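Local coordinates for Serine/threonine-protein kinase Tel1 (Chaetomium thermophilum, PDB 6SKY) that probably phosphorylates serine and threonine residues followed by glutamine, activating checkpoint signalling when DNA is damaged, at residues A[1633-1638]-A[2092-2097]; A[1639-1644]-A[2082-2087]; A[2463-2468]-A[2504-2509]. All coordinates share one frame; numbering follows the deposited sequence.

Contact 1: A[1633-1638]-A[2092-2097]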
ATOM      1  N   ALA A1633      27.256   7.186 -39.081  1.00 30.93           N
ATOM      2  CA  ALA A1633      27.714   6.599 -37.831  1.00 30.93           C
ATOM      3  C   ALA A1633      26.670   6.747 -36.740  1.00 30.93           C
ATOM      4  O   ALA A1633      26.500   5.852 -35.910  1.00 30.93           O
ATOM      5  CB  ALA A1633      29.026   7.240 -37.399  1.00 30.93           C
ATOM      6  N   GLY A1634      25.963   7.873 -36.721  1.00 28.87           N
ATOM      7  CA  GLY A1634      24.872   8.027 -35.781  1.00 28.87           C
ATOM      8  C   GLY A1634      23.742   7.060 -36.041  1.00 28.87           C
ATOM      9  O   GLY A1634      23.144   6.534 -35.113  1.00 28.87           O
ATOM     10  N   ARG A1635      23.435   6.811 -37.307  1.00 34.04           N
ATOM     11  CA  ARG A1635      22.400   5.836 -37.621  1.00 34.04           C
ATOM     12  C   ARG A1635      22.789   4.442 -37.146  1.00 34.04           C
ATOM     13  O   ARG A1635      21.963   3.712 -36.592  1.00 34.04           O
ATOM     14  CB  ARG A1635      22.132   5.843 -39.116  1.00 34.04           C
ATOM     15  CG  ARG A1635      20.773   5.377 -39.493  1.00 34.04           C
ATOM     16  CD  ARG A1635      20.770   4.955 -40.926  1.00 34.04           C
ATOM     17  NE  ARG A1635      20.128   5.921 -41.800  1.00 34.04           N
ATOM     18  CZ  ARG A1635      20.135   5.826 -43.122  1.00 34.04           C
ATOM     19  NH1 ARG A1635      20.760   4.820 -43.708  1.00 34.04           N
ATOM     20  NH2 ARG A1635      19.524   6.738 -43.856  1.00 34.04           N
ATOM     21  N   VAL A1636      24.056   4.069 -37.319  1.00 31.12           N
ATOM     22  CA  VAL A1636      24.509   2.752 -36.874  1.00 31.12           C
ATOM     23  C   VAL A1636      24.508   2.655 -35.352  1.00 31.12           C
ATOM     24  O   VAL A1636      24.060   1.653 -34.784  1.00 31.12           O
ATOM     25  CB  VAL A1636      25.894   2.444 -37.464  1.00 31.12           C
ATOM     26  CG1 VAL A1636      26.484   1.219 -36.825  1.00 31.12           C
ATOM     27  CG2 VAL A1636      25.783   2.247 -38.946  1.00 31.12           C
ATOM     28  N   LEU A1637      25.000   3.684 -34.663  1.00 27.92           N
ATOM     29  CA  LEU A1637      24.998   3.661 -33.203  1.00 27.92           C
ATOM     30  C   LEU A1637      23.584   3.666 -32.645  1.00 27.92           C
ATOM     31  O   LEU A1637      23.306   3.010 -31.637  1.00 27.92           O
ATOM     32  CB  LEU A1637      25.767   4.854 -32.656  1.00 27.92           C
ATOM     33  CG  LEU A1637      27.278   4.880 -32.793  1.00 27.92           C
ATOM     34  CD1 LEU A1637      27.784   6.193 -32.265  1.00 27.92           C
ATOM     35  CD2 LEU A1637      27.878   3.743 -32.028  1.00 27.92           C
ATOM     36  N   GLY A1638      22.678   4.409 -33.276  1.00 24.70           N
ATOM     37  CA  GLY A1638      21.310   4.439 -32.810  1.00 24.70           C
ATOM     38  C   GLY A1638      20.607   3.119 -33.007  1.00 24.70           C
ATOM     39  O   GLY A1638      19.846   2.684 -32.148  1.00 24.70           O
ATOM     40  N   GLU A2092      14.569   5.322 -35.424  1.00 26.64           N
ATOM     41  CA  GLU A2092      13.242   4.744 -35.655  1.00 26.64           C
ATOM     42  C   GLU A2092      12.369   5.665 -36.499  1.00 26.64           C
ATOM     43  O   GLU A2092      11.609   5.201 -37.361  1.00 26.64           O
ATOM     44  CB  GLU A2092      12.557   4.427 -34.329  1.00 26.64           C
ATOM     45  CG  GLU A2092      13.174   3.251 -33.581  1.00 26.64           C
ATOM     46  CD  GLU A2092      12.583   3.039 -32.193  1.00 26.64           C
ATOM     47  OE1 GLU A2092      12.240   4.040 -31.525  1.00 26.64           O
ATOM     48  OE2 GLU A2092      12.463   1.870 -31.769  1.00 26.64           O
ATOM     49  N   LEU A2093      12.457   6.972 -36.259  1.00 25.83           N
ATOM     50  CA  LEU A2093      11.784   7.934 -37.126  1.00 25.83           C
ATOM     51  C   LEU A2093      12.210   7.758 -38.576  1.00 25.83           C
ATOM     52  O   LEU A2093      11.370   7.666 -39.477  1.00 25.83           O
ATOM     53  CB  LEU A2093      12.081   9.351 -36.643  1.00 25.83           C
ATOM     54  CG  LEU A2093      11.549  10.534 -37.436  1.00 25.83           C
ATOM     55  CD1 LEU A2093      10.101  10.360 -37.724  1.00 25.83           C
ATOM     56  CD2 LEU A2093      11.760  11.793 -36.660  1.00 25.83           C
ATOM     57  N   ASP A2094      13.519   7.717 -38.820  1.00 33.46           N
ATOM     58  CA  ASP A2094      14.015   7.543 -40.178  1.00 33.46           C
ATOM     59  C   ASP A2094      13.552   6.227 -40.777  1.00 33.46           C
ATOM     60  O   ASP A2094      13.332   6.134 -41.986  1.00 33.46           O
ATOM     61  CB  ASP A2094      15.535   7.615 -40.182  1.00 33.46           C
ATOM     62  CG  ASP A2094      16.090   8.136 -41.484  1.00 33.46           C
ATOM     63  OD1 ASP A2094      15.366   8.114 -42.499  1.00 33.46           O
ATOM     64  OD2 ASP A2094      17.259   8.570 -41.491  1.00 33.46           O
ATOM     65  N   ASP A2095      13.412   5.188 -39.956  1.00 33.60           N
ATOM     66  CA  ASP A2095      12.970   3.898 -40.477  1.00 33.60           C
ATOM     67  C   ASP A2095      11.530   3.953 -40.955  1.00 33.60           C
ATOM     68  O   ASP A2095      11.213   3.464 -42.039  1.00 33.60           O
ATOM     69  CB  ASP A2095      13.128   2.811 -39.421  1.00 33.60           C
ATOM     70  CG  ASP A2095      14.525   2.253 -39.367  1.00 33.60           C
ATOM     71  OD1 ASP A2095      15.395   2.755 -40.104  1.00 33.60           O
ATOM     72  OD2 ASP A2095      14.756   1.307 -38.585  1.00 33.60           O
ATOM     73  N   ILE A2096      10.630   4.526 -40.155  1.00 31.88           N
ATOM     74  CA  ILE A2096       9.247   4.557 -40.628  1.00 31.88           C
ATOM     75  C   ILE A2096       9.021   5.603 -41.709  1.00 31.88           C
ATOM     76  O   ILE A2096       8.063   5.479 -42.475  1.00 31.88           O
ATOM     77  CB  ILE A2096       8.211   4.790 -39.518  1.00 31.88           C
ATOM     78  CG1 ILE A2096       8.401   6.156 -38.895  1.00 31.88           C
ATOM     79  CG2 ILE A2096       8.269   3.696 -38.487  1.00 31.88           C
ATOM     80  CD1 ILE A2096       7.328   7.119 -39.244  1.00 31.88           C
ATOM     81  N   LEU A2097       9.859   6.634 -41.804  1.00 34.19           N
ATOM     82  CA  LEU A2097       9.692   7.584 -42.899  1.00 34.19           C
ATOM     83  C   LEU A2097       9.985   6.952 -44.251  1.00 34.19           C
ATOM     84  O   LEU A2097       9.544   7.466 -45.282  1.00 34.19           O
ATOM     85  CB  LEU A2097      10.591   8.797 -42.702  1.00 34.19           C
ATOM     86  CG  LEU A2097      10.124   9.848 -41.707  1.00 34.19           C
ATOM     87  CD1 LEU A2097      11.102  10.986 -41.691  1.00 34.19           C
ATOM     88  CD2 LEU A2097       8.751  10.333 -42.076  1.00 34.19           C
TER

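Contact 2: A[1639-1644]-A[2082-2087]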
ATOM      1  N   ARG A1639      20.858   2.454 -34.132  1.00 31.01           N
ATOM      2  CA  ARG A1639      20.273   1.137 -34.336  1.00 31.01           C
ATOM      3  C   ARG A1639      20.846   0.121 -33.358  1.00 31.01           C
ATOM      4  O   ARG A1639      20.120  -0.734 -32.845  1.00 31.01           O
ATOM      5  CB  ARG A1639      20.493   0.699 -35.772  1.00 31.01           C
ATOM      6  CG  ARG A1639      19.678  -0.481 -36.179  1.00 31.01           C
ATOM      7  CD  ARG A1639      19.886  -0.777 -37.635  1.00 31.01           C
ATOM      8  NE  ARG A1639      19.710   0.416 -38.451  1.00 31.01           N
ATOM      9  CZ  ARG A1639      18.549   0.794 -38.968  1.00 31.01           C
ATOM     10  NH1 ARG A1639      17.464   0.069 -38.756  1.00 31.01           N
ATOM     11  NH2 ARG A1639      18.473   1.893 -39.697  1.00 31.01           N
ATOM     12  N   SER A1640      22.137   0.219 -33.053  1.00 28.04           N
ATOM     13  CA  SER A1640      22.731  -0.680 -32.072  1.00 28.04           C
ATOM     14  C   SER A1640      22.140  -0.476 -30.682  1.00 28.04           C
ATOM     15  O   SER A1640      21.891  -1.446 -29.958  1.00 28.04           O
ATOM     16  CB  SER A1640      24.239  -0.479 -32.043  1.00 28.04           C
ATOM     17  OG  SER A1640      24.799  -1.039 -30.876  1.00 28.04           O
ATOM     18  N   PHE A1641      21.916   0.775 -30.282  1.00 22.20           N
ATOM     19  CA  PHE A1641      21.355   1.025 -28.958  1.00 22.20           C
ATOM     20  C   PHE A1641      19.881   0.659 -28.903  1.00 22.20           C
ATOM     21  O   PHE A1641      19.402   0.149 -27.888  1.00 22.20           O
ATOM     22  CB  PHE A1641      21.557   2.484 -28.570  1.00 22.20           C
ATOM     23  CG  PHE A1641      21.114   2.813 -27.184  1.00 22.20           C
ATOM     24  CD1 PHE A1641      19.875   3.354 -26.950  1.00 22.20           C
ATOM     25  CD2 PHE A1641      21.941   2.595 -26.114  1.00 22.20           C
ATOM     26  CE1 PHE A1641      19.479   3.662 -25.684  1.00 22.20           C
ATOM     27  CE2 PHE A1641      21.542   2.907 -24.849  1.00 22.20           C
ATOM     28  CZ  PHE A1641      20.314   3.439 -24.636  1.00 22.20           C
ATOM     29  N   ALA A1642      19.140   0.907 -29.976  1.00 24.18           N
ATOM     30  CA  ALA A1642      17.748   0.502 -30.007  1.00 24.18           C
ATOM     31  C   ALA A1642      17.591  -1.003 -30.050  1.00 24.18           C
ATOM     32  O   ALA A1642      16.535  -1.509 -29.671  1.00 24.18           O
ATOM     33  CB  ALA A1642      17.045   1.121 -31.208  1.00 24.18           C
ATOM     34  N   ALA A1643      18.599  -1.732 -30.510  1.00 26.69           N
ATOM     35  CA  ALA A1643      18.509  -3.180 -30.526  1.00 26.69           C
ATOM     36  C   ALA A1643      19.087  -3.843 -29.288  1.00 26.69           C
ATOM     37  O   ALA A1643      18.739  -4.991 -29.010  1.00 26.69           O
ATOM     38  CB  ALA A1643      19.211  -3.733 -31.759  1.00 26.69           C
ATOM     39  N   SER A1644      19.954  -3.173 -28.538  1.00 26.33           N
ATOM     40  CA  SER A1644      20.555  -3.834 -27.389  1.00 26.33           C
ATOM     41  C   SER A1644      20.391  -3.042 -26.106  1.00 26.33           C
ATOM     42  O   SER A1644      20.410  -3.613 -25.016  1.00 26.33           O
ATOM     43  CB  SER A1644      22.040  -4.081 -27.636  1.00 26.33           C
ATOM     44  OG  SER A1644      22.759  -2.865 -27.707  1.00 26.33           O
ATOM     45  N   GLN A2082      21.038   9.493 -22.396  1.00 21.95           N
ATOM     46  CA  GLN A2082      20.028  10.324 -23.040  1.00 21.95           C
ATOM     47  C   GLN A2082      20.384  10.607 -24.493  1.00 21.95           C
ATOM     48  O   GLN A2082      19.518  10.562 -25.371  1.00 21.95           O
ATOM     49  CB  GLN A2082      19.860  11.630 -22.276  1.00 21.95           C
ATOM     50  CG  GLN A2082      19.072  11.507 -21.005  1.00 21.95           C
ATOM     51  CD  GLN A2082      19.126  12.764 -20.169  1.00 21.95           C
ATOM     52  OE1 GLN A2082      19.703  13.766 -20.568  1.00 21.95           O
ATOM     53  NE2 GLN A2082      18.529  12.711 -18.997  1.00 21.95           N
ATOM     54  N   GLN A2083      21.651  10.907 -24.767  1.00 24.31           N
ATOM     55  CA  GLN A2083      22.066  11.147 -26.146  1.00 24.31           C
ATOM     56  C   GLN A2083      21.950   9.889 -26.993  1.00 24.31           C
ATOM     57  O   GLN A2083      21.539   9.949 -28.159  1.00 24.31           O
ATOM     58  CB  GLN A2083      23.493  11.670 -26.186  1.00 24.31           C
ATOM     59  CG  GLN A2083      23.730  12.912 -25.392  1.00 24.31           C
ATOM     60  CD  GLN A2083      22.976  14.084 -25.923  1.00 24.31           C
ATOM     61  OE1 GLN A2083      22.683  14.160 -27.107  1.00 24.31           O
ATOM     62  NE2 GLN A2083      22.648  15.014 -25.047  1.00 24.31           N
ATOM     63  N   LEU A2084      22.317   8.739 -26.437  1.00 19.93           N
ATOM     64  CA  LEU A2084      22.167   7.500 -27.192  1.00 19.93           C
ATOM     65  C   LEU A2084      20.700   7.186 -27.467  1.00 19.93           C
ATOM     66  O   LEU A2084      20.353   6.674 -28.535  1.00 19.93           O
ATOM     67  CB  LEU A2084      22.839   6.357 -26.450  1.00 19.93           C
ATOM     68  CG  LEU A2084      24.352   6.341 -26.575  1.00 19.93           C
ATOM     69  CD1 LEU A2084      24.933   5.374 -25.599  1.00 19.93           C
ATOM     70  CD2 LEU A2084      24.722   5.959 -27.973  1.00 19.93           C
ATOM     71  N   GLY A2085      19.819   7.503 -26.523  1.00 18.94           N
ATOM     72  CA  GLY A2085      18.402   7.325 -26.767  1.00 18.94           C
ATOM     73  C   GLY A2085      17.846   8.282 -27.795  1.00 18.94           C
ATOM     74  O   GLY A2085      16.930   7.932 -28.535  1.00 18.94           O
ATOM     75  N   ALA A2086      18.376   9.503 -27.849  1.00 18.54           N
ATOM     76  CA  ALA A2086      18.027  10.414 -28.935  1.00 18.54           C
ATOM     77  C   ALA A2086      18.425   9.840 -30.288  1.00 18.54           C
ATOM     78  O   ALA A2086      17.672   9.943 -31.260  1.00 18.54           O
ATOM     79  CB  ALA A2086      18.695  11.767 -28.721  1.00 18.54           C
ATOM     80  N   LEU A2087      19.613   9.249 -30.371  1.00 17.86           N
ATOM     81  CA  LEU A2087      20.017   8.580 -31.603  1.00 17.86           C
ATOM     82  C   LEU A2087      19.054   7.463 -31.975  1.00 17.86           C
ATOM     83  O   LEU A2087      18.691   7.312 -33.145  1.00 17.86           O
ATOM     84  CB  LEU A2087      21.428   8.022 -31.465  1.00 17.86           C
ATOM     85  CG  LEU A2087      22.618   8.962 -31.553  1.00 17.86           C
ATOM     86  CD1 LEU A2087      23.866   8.180 -31.317  1.00 17.86           C
ATOM     87  CD2 LEU A2087      22.656   9.600 -32.896  1.00 17.86           C
TER

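Contact 3: A[2463-2468]-A[2504-2509]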
ATOM      1  N   HIS A2463      21.583 -37.082 -19.052  1.00 39.68           N
ATOM      2  CA  HIS A2463      20.807 -36.632 -17.914  1.00 39.68           C
ATOM      3  C   HIS A2463      20.145 -37.766 -17.154  1.00 39.68           C
ATOM      4  O   HIS A2463      19.648 -37.532 -16.051  1.00 39.68           O
ATOM      5  CB  HIS A2463      19.725 -35.640 -18.357  1.00 39.68           C
ATOM      6  CG  HIS A2463      20.267 -34.343 -18.864  1.00 39.68           C
ATOM      7  ND1 HIS A2463      20.748 -34.188 -20.144  1.00 39.68           N
ATOM      8  CD2 HIS A2463      20.409 -33.142 -18.262  1.00 39.68           C
ATOM      9  CE1 HIS A2463      21.163 -32.947 -20.309  1.00 39.68           C
ATOM     10  NE2 HIS A2463      20.969 -32.292 -19.179  1.00 39.68           N
ATOM     11  N   GLY A2464      20.123 -38.977 -17.698  1.00 36.50           N
ATOM     12  CA  GLY A2464      19.496 -40.081 -17.006  1.00 36.50           C
ATOM     13  C   GLY A2464      20.379 -41.291 -16.788  1.00 36.50           C
ATOM     14  O   GLY A2464      20.130 -42.097 -15.883  1.00 36.50           O
ATOM     15  N   MET A2465      21.425 -41.441 -17.588  1.00 36.24           N
ATOM     16  CA  MET A2465      22.131 -42.706 -17.542  1.00 36.24           C
ATOM     17  C   MET A2465      23.065 -42.826 -16.354  1.00 36.24           C
ATOM     18  O   MET A2465      23.330 -43.943 -15.911  1.00 36.24           O
ATOM     19  CB  MET A2465      22.876 -42.938 -18.844  1.00 36.24           C
ATOM     20  CG  MET A2465      22.253 -44.059 -19.636  1.00 36.24           C
ATOM     21  SD  MET A2465      22.086 -43.721 -21.377  1.00 36.24           S
ATOM     22  CE  MET A2465      23.788 -43.433 -21.775  1.00 36.24           C
ATOM     23  N   TYR A2466      23.533 -41.719 -15.788  1.00 31.73           N
ATOM     24  CA  TYR A2466      24.297 -41.829 -14.553  1.00 31.73           C
ATOM     25  C   TYR A2466      23.409 -42.201 -13.379  1.00 31.73           C
ATOM     26  O   TYR A2466      23.843 -42.934 -12.487  1.00 31.73           O
ATOM     27  CB  TYR A2466      25.036 -40.533 -14.274  1.00 31.73           C
ATOM     28  CG  TYR A2466      26.331 -40.433 -15.015  1.00 31.73           C
ATOM     29  CD1 TYR A2466      27.447 -41.109 -14.576  1.00 31.73           C
ATOM     30  CD2 TYR A2466      26.440 -39.669 -16.156  1.00 31.73           C
ATOM     31  CE1 TYR A2466      28.628 -41.027 -15.248  1.00 31.73           C
ATOM     32  CE2 TYR A2466      27.618 -39.581 -16.832  1.00 31.73           C
ATOM     33  CZ  TYR A2466      28.709 -40.262 -16.375  1.00 31.73           C
ATOM     34  OH  TYR A2466      29.894 -40.177 -17.054  1.00 31.73           O
ATOM     35  N   HIS A2467      22.170 -41.720 -13.362  1.00 31.68           N
ATOM     36  CA  HIS A2467      21.220 -42.166 -12.355  1.00 31.68           C
ATOM     37  C   HIS A2467      20.952 -43.649 -12.485  1.00 31.68           C
ATOM     38  O   HIS A2467      20.885 -44.366 -11.482  1.00 31.68           O
ATOM     39  CB  HIS A2467      19.915 -41.391 -12.477  1.00 31.68           C
ATOM     40  CG  HIS A2467      20.033 -39.956 -12.092  1.00 31.68           C
ATOM     41  ND1 HIS A2467      20.027 -38.937 -13.015  1.00 31.68           N
ATOM     42  CD2 HIS A2467      20.170 -39.368 -10.884  1.00 31.68           C
ATOM     43  CE1 HIS A2467      20.151 -37.782 -12.392  1.00 31.68           C
ATOM     44  NE2 HIS A2467      20.243 -38.016 -11.098  1.00 31.68           N
ATOM     45  N   ILE A2468      20.801 -44.134 -13.716  1.00 32.87           N
ATOM     46  CA  ILE A2468      20.573 -45.562 -13.906  1.00 32.87           C
ATOM     47  C   ILE A2468      21.782 -46.367 -13.453  1.00 32.87           C
ATOM     48  O   ILE A2468      21.642 -47.394 -12.781  1.00 32.87           O
ATOM     49  CB  ILE A2468      20.208 -45.859 -15.368  1.00 32.87           C
ATOM     50  CG1 ILE A2468      18.886 -45.191 -15.711  1.00 32.87           C
ATOM     51  CG2 ILE A2468      20.125 -47.339 -15.597  1.00 32.87           C
ATOM     52  CD1 ILE A2468      17.832 -45.375 -14.667  1.00 32.87           C
ATOM     53  N   SER A2504      23.250 -47.139 -27.662  1.00 58.56           N
ATOM     54  CA  SER A2504      23.984 -48.392 -27.598  1.00 58.56           C
ATOM     55  C   SER A2504      25.479 -48.196 -27.611  1.00 58.56           C
ATOM     56  O   SER A2504      26.202 -49.104 -27.197  1.00 58.56           O
ATOM     57  CB  SER A2504      23.598 -49.314 -28.760  1.00 58.56           C
ATOM     58  OG  SER A2504      22.423 -50.041 -28.467  1.00 58.56           O
ATOM     59  N   SER A2505      25.968 -47.060 -28.087  1.00 54.09           N
ATOM     60  CA  SER A2505      27.362 -46.687 -27.960  1.00 54.09           C
ATOM     61  C   SER A2505      27.588 -45.680 -26.848  1.00 54.09           C
ATOM     62  O   SER A2505      28.728 -45.261 -26.633  1.00 54.09           O
ATOM     63  CB  SER A2505      27.872 -46.115 -29.280  1.00 54.09           C
ATOM     64  OG  SER A2505      27.285 -44.851 -29.535  1.00 54.09           O
ATOM     65  N   ILE A2506      26.536 -45.270 -26.148  1.00 47.68           N
ATOM     66  CA  ILE A2506      26.648 -44.329 -25.048  1.00 47.68           C
ATOM     67  C   ILE A2506      26.560 -45.031 -23.703  1.00 47.68           C
ATOM     68  O   ILE A2506      27.222 -44.627 -22.748  1.00 47.68           O
ATOM     69  CB  ILE A2506      25.580 -43.222 -25.157  1.00 47.68           C
ATOM     70  CG1 ILE A2506      25.471 -42.722 -26.589  1.00 47.68           C
ATOM     71  CG2 ILE A2506      25.929 -42.072 -24.253  1.00 47.68           C
ATOM     72  CD1 ILE A2506      24.515 -41.581 -26.749  1.00 47.68           C
ATOM     73  N   TRP A2507      25.757 -46.072 -23.604  1.00 43.87           N
ATOM     74  CA  TRP A2507      25.622 -46.754 -22.327  1.00 43.87           C
ATOM     75  C   TRP A2507      26.876 -47.548 -21.974  1.00 43.87           C
ATOM     76  O   TRP A2507      27.303 -47.511 -20.815  1.00 43.87           O
ATOM     77  CB  TRP A2507      24.385 -47.654 -22.318  1.00 43.87           C
ATOM     78  CG  TRP A2507      24.327 -48.561 -21.139  1.00 43.87           C
ATOM     79  CD1 TRP A2507      24.469 -49.900 -21.148  1.00 43.87           C
ATOM     80  CD2 TRP A2507      24.133 -48.189 -19.771  1.00 43.87           C
ATOM     81  NE1 TRP A2507      24.369 -50.402 -19.879  1.00 43.87           N
ATOM     82  CE2 TRP A2507      24.164 -49.365 -19.014  1.00 43.87           C
ATOM     83  CE3 TRP A2507      23.938 -46.978 -19.117  1.00 43.87           C
ATOM     84  CZ2 TRP A2507      24.004 -49.366 -17.640  1.00 43.87           C
ATOM     85  CZ3 TRP A2507      23.780 -46.983 -17.757  1.00 43.87           C
ATOM     86  CH2 TRP A2507      23.815 -48.166 -17.031  1.00 43.87           C
ATOM     87  N   PRO A2508      27.498 -48.284 -22.906  1.00 46.05           N
ATOM     88  CA  PRO A2508      28.750 -48.965 -22.544  1.00 46.05           C
ATOM     89  C   PRO A2508      29.874 -48.015 -22.183  1.00 46.05           C
ATOM     90  O   PRO A2508      30.684 -48.327 -21.301  1.00 46.05           O
ATOM     91  CB  PRO A2508      29.071 -49.775 -23.800  1.00 46.05           C
ATOM     92  CG  PRO A2508      27.774 -50.005 -24.418  1.00 46.05           C
ATOM     93  CD  PRO A2508      27.017 -48.750 -24.215  1.00 46.05           C
ATOM     94  N   ALA A2509      29.950 -46.861 -22.841  1.00 43.76           N
ATOM     95  CA  ALA A2509      30.968 -45.881 -22.484  1.00 43.76           C
ATOM     96  C   ALA A2509      30.796 -45.420 -21.045  1.00 43.76           C
ATOM     97  O   ALA A2509      31.757 -45.400 -20.270  1.00 43.76           O
ATOM     98  CB  ALA A2509      30.909 -44.699 -23.441  1.00 43.76           C
TER

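Contact 1: A[1633-1638]-A[2092-2097]
The guanidinium of Arg1635 meets the carboxylate of Asp2094 at its edge: OD2 of Asp2094 lies near the guanidinium plane, beside the NE and NH2 corner. Within the two segments neither face of the guanidinium has a partner. The carboxylate is turned almost square to the guanidinium, the two planes standing 78° apart, and it offers a single oxygen instead of pairing both across the edge. From OD2 of Asp2094 the distance is 3.8 Å to NH2 of Arg1635 and 3.9 Å to NE of Arg1635. This is a long salt bridge, electrostatic in character.

Arginine suits the position because its length spans the gap here: the CA atoms of Arg1635 and Asp2094, the nearest pair between segments 1633-1638 and 2092-2097, are 8.9 Å apart. Its CG stands anti to the backbone N (chi1 -155°), and after a second extended bond the chain turns at chi3 to bring the NE and NH2 edge round to the acid. Aspartate, short and with its own CG anti to N, holds its charge close to helix 2077-2097.

The firmer partners of Arg1635 lie outside the pair. NH1 forms a salt bridge with Asp1601, and NH2 donates a hydrogen bond to the carbonyl of Pro1595, while both Arg1635 and Asp2094 pack on His2060 of helix 2052-2070. The contact thus joins helix 1627-1644 to a helix of the TPR-like FAT domain, more than 450 residues later in the helical solenoid.

Both charged residues are buried, with just 67 Å² covered between the segments. At this distance the positive charge of Arg1635, gripped chiefly by Asp1601, would probably ease the burial of the Asp2094 carboxylate, and the acid would in turn help keep the arginine charged.

Contact 2: A[1639-1644]-A[2082-2087]
Phe1641 lays its ring over Leu2084, and its atoms can be followed outward along the side chain. CB points toward helix 2077-2097, and with CG anti to the backbone N (chi1 -175°) the ring is carried straight across. CG of Phe1641 is 4.0 Å from CB of Leu2084. On one flank CD2 of Phe1641 comes to 3.9 Å from that same CB and also meets CD1 of Leu2084, at 4.1 Å; CE2 carries on over the leucine CB. The other flank rests on backbone: CD1 of Phe1641 lies 3.7 Å from the carbonyl O of Leu2084, and CE1 of Phe1641 is 3.9 Å from N of Gly2085, which it approaches obliquely.

Leu2084 CB sits nearly above the ring centre, 11° off the normal, a CH-pi contact made with one face. This is helix-on-helix packing in the alpha-solenoid: an aromatic side chain from helix 1627-1644 is set against the backbone of a helix in the TPR-like FAT domain. At Gly2085 the absence of a side chain leaves backbone N and CA beside CE1. Phe1641 also touches Ala2088, one turn beyond Leu2084 on that helix. An alanine in place of Phe1641 would remove the whole ring, and would probably leave a gap over Leu2084 CB and the backbone at Gly2085.

Near the C-terminal end of helix 1627-1644, OG of Ser1644 donates to the carbonyl O of Ser1640 at 2.8 Å, the donor tilted 35° from the carbonyl plane. The residue after Phe1641, Ala1642, makes a polar tie of its own: its carbonyl O accepts a hydrogen bond from Trp2118 NE1.

Contact 3: A[2463-2468]-A[2504-2509]
Met2465 reaches the six-membered ring of Trp2507 with the first part of its chain and Ile2506 with its end. Its CG lies 3.4 Å from CE3 of Trp2507 and 3.8 Å from CZ3 of the same ring, an oblique approach that belongs neither to the face nor to the edge. Bends at chi2 and chi3 then turn the chain so that the methyl CE arrives at CG2 of Ile2506, 3.5 Å away, the two side chains crossing at about a right angle. A flexible, unbranched methionine suits this place, since one side chain can follow both an indole and a branched aliphatic neighbour.

The indole is carried across by a CG anti to the backbone N of Trp2507 (chi1 170°). Further along the ring CH2 of Trp2507 meets CG2 of Ile2468 at 4.0 Å, and the backbone also takes part: the carbonyl O of Met2465 lies in the indole plane, at its edge, 3.6 Å from CZ3 of Trp2507.

The fold here is a cluster of helices, 2444-2459, 2461-2472, 2483-2497 and 2507-2522, ahead in the chain of the antiparallel sheet that begins with strand 2534-2536. The first turn of helix 2507-2522 packs on helix 2461-2472, while helix 2483-2497 closes the group, its small Ala2494 touching both Ile2468 and the large indole of Trp2507. The beta-branched Ile2468 also touches Val2453 and Cys2457 of helix 2444-2459.

Helix 2461-2472 is kinked beside Met2465, where the backbone N atoms of Tyr2466 and His2467 lack bonds to the preceding turn. Nearby, ND1 of His2467 makes a weak hydrogen bond to the carbonyl O of His2463.

Contacts 1 and 2 join the same two helices, 1627-1644 and 2077-2097, with centres 9 Å apart, and contact 2 is nested within the chain loop that contact 1 closes. A salt bridge between Arg1639 and Asp2095 and the packing of Leu2087 on Gly1638 bind them into one interface, polar at one end and aromatic-aliphatic at the other. Contact 3 stands apart, about 49 Å from contact 2 between centres, in the helices that precede the antiparallel sheet beginning with strand 2534-2536. It joins segments close in sequence, and its side-chain contacts are apolar. All three are buried, though Ile2506 in contact 3 is partly exposed, and contact 3 covers the largest area.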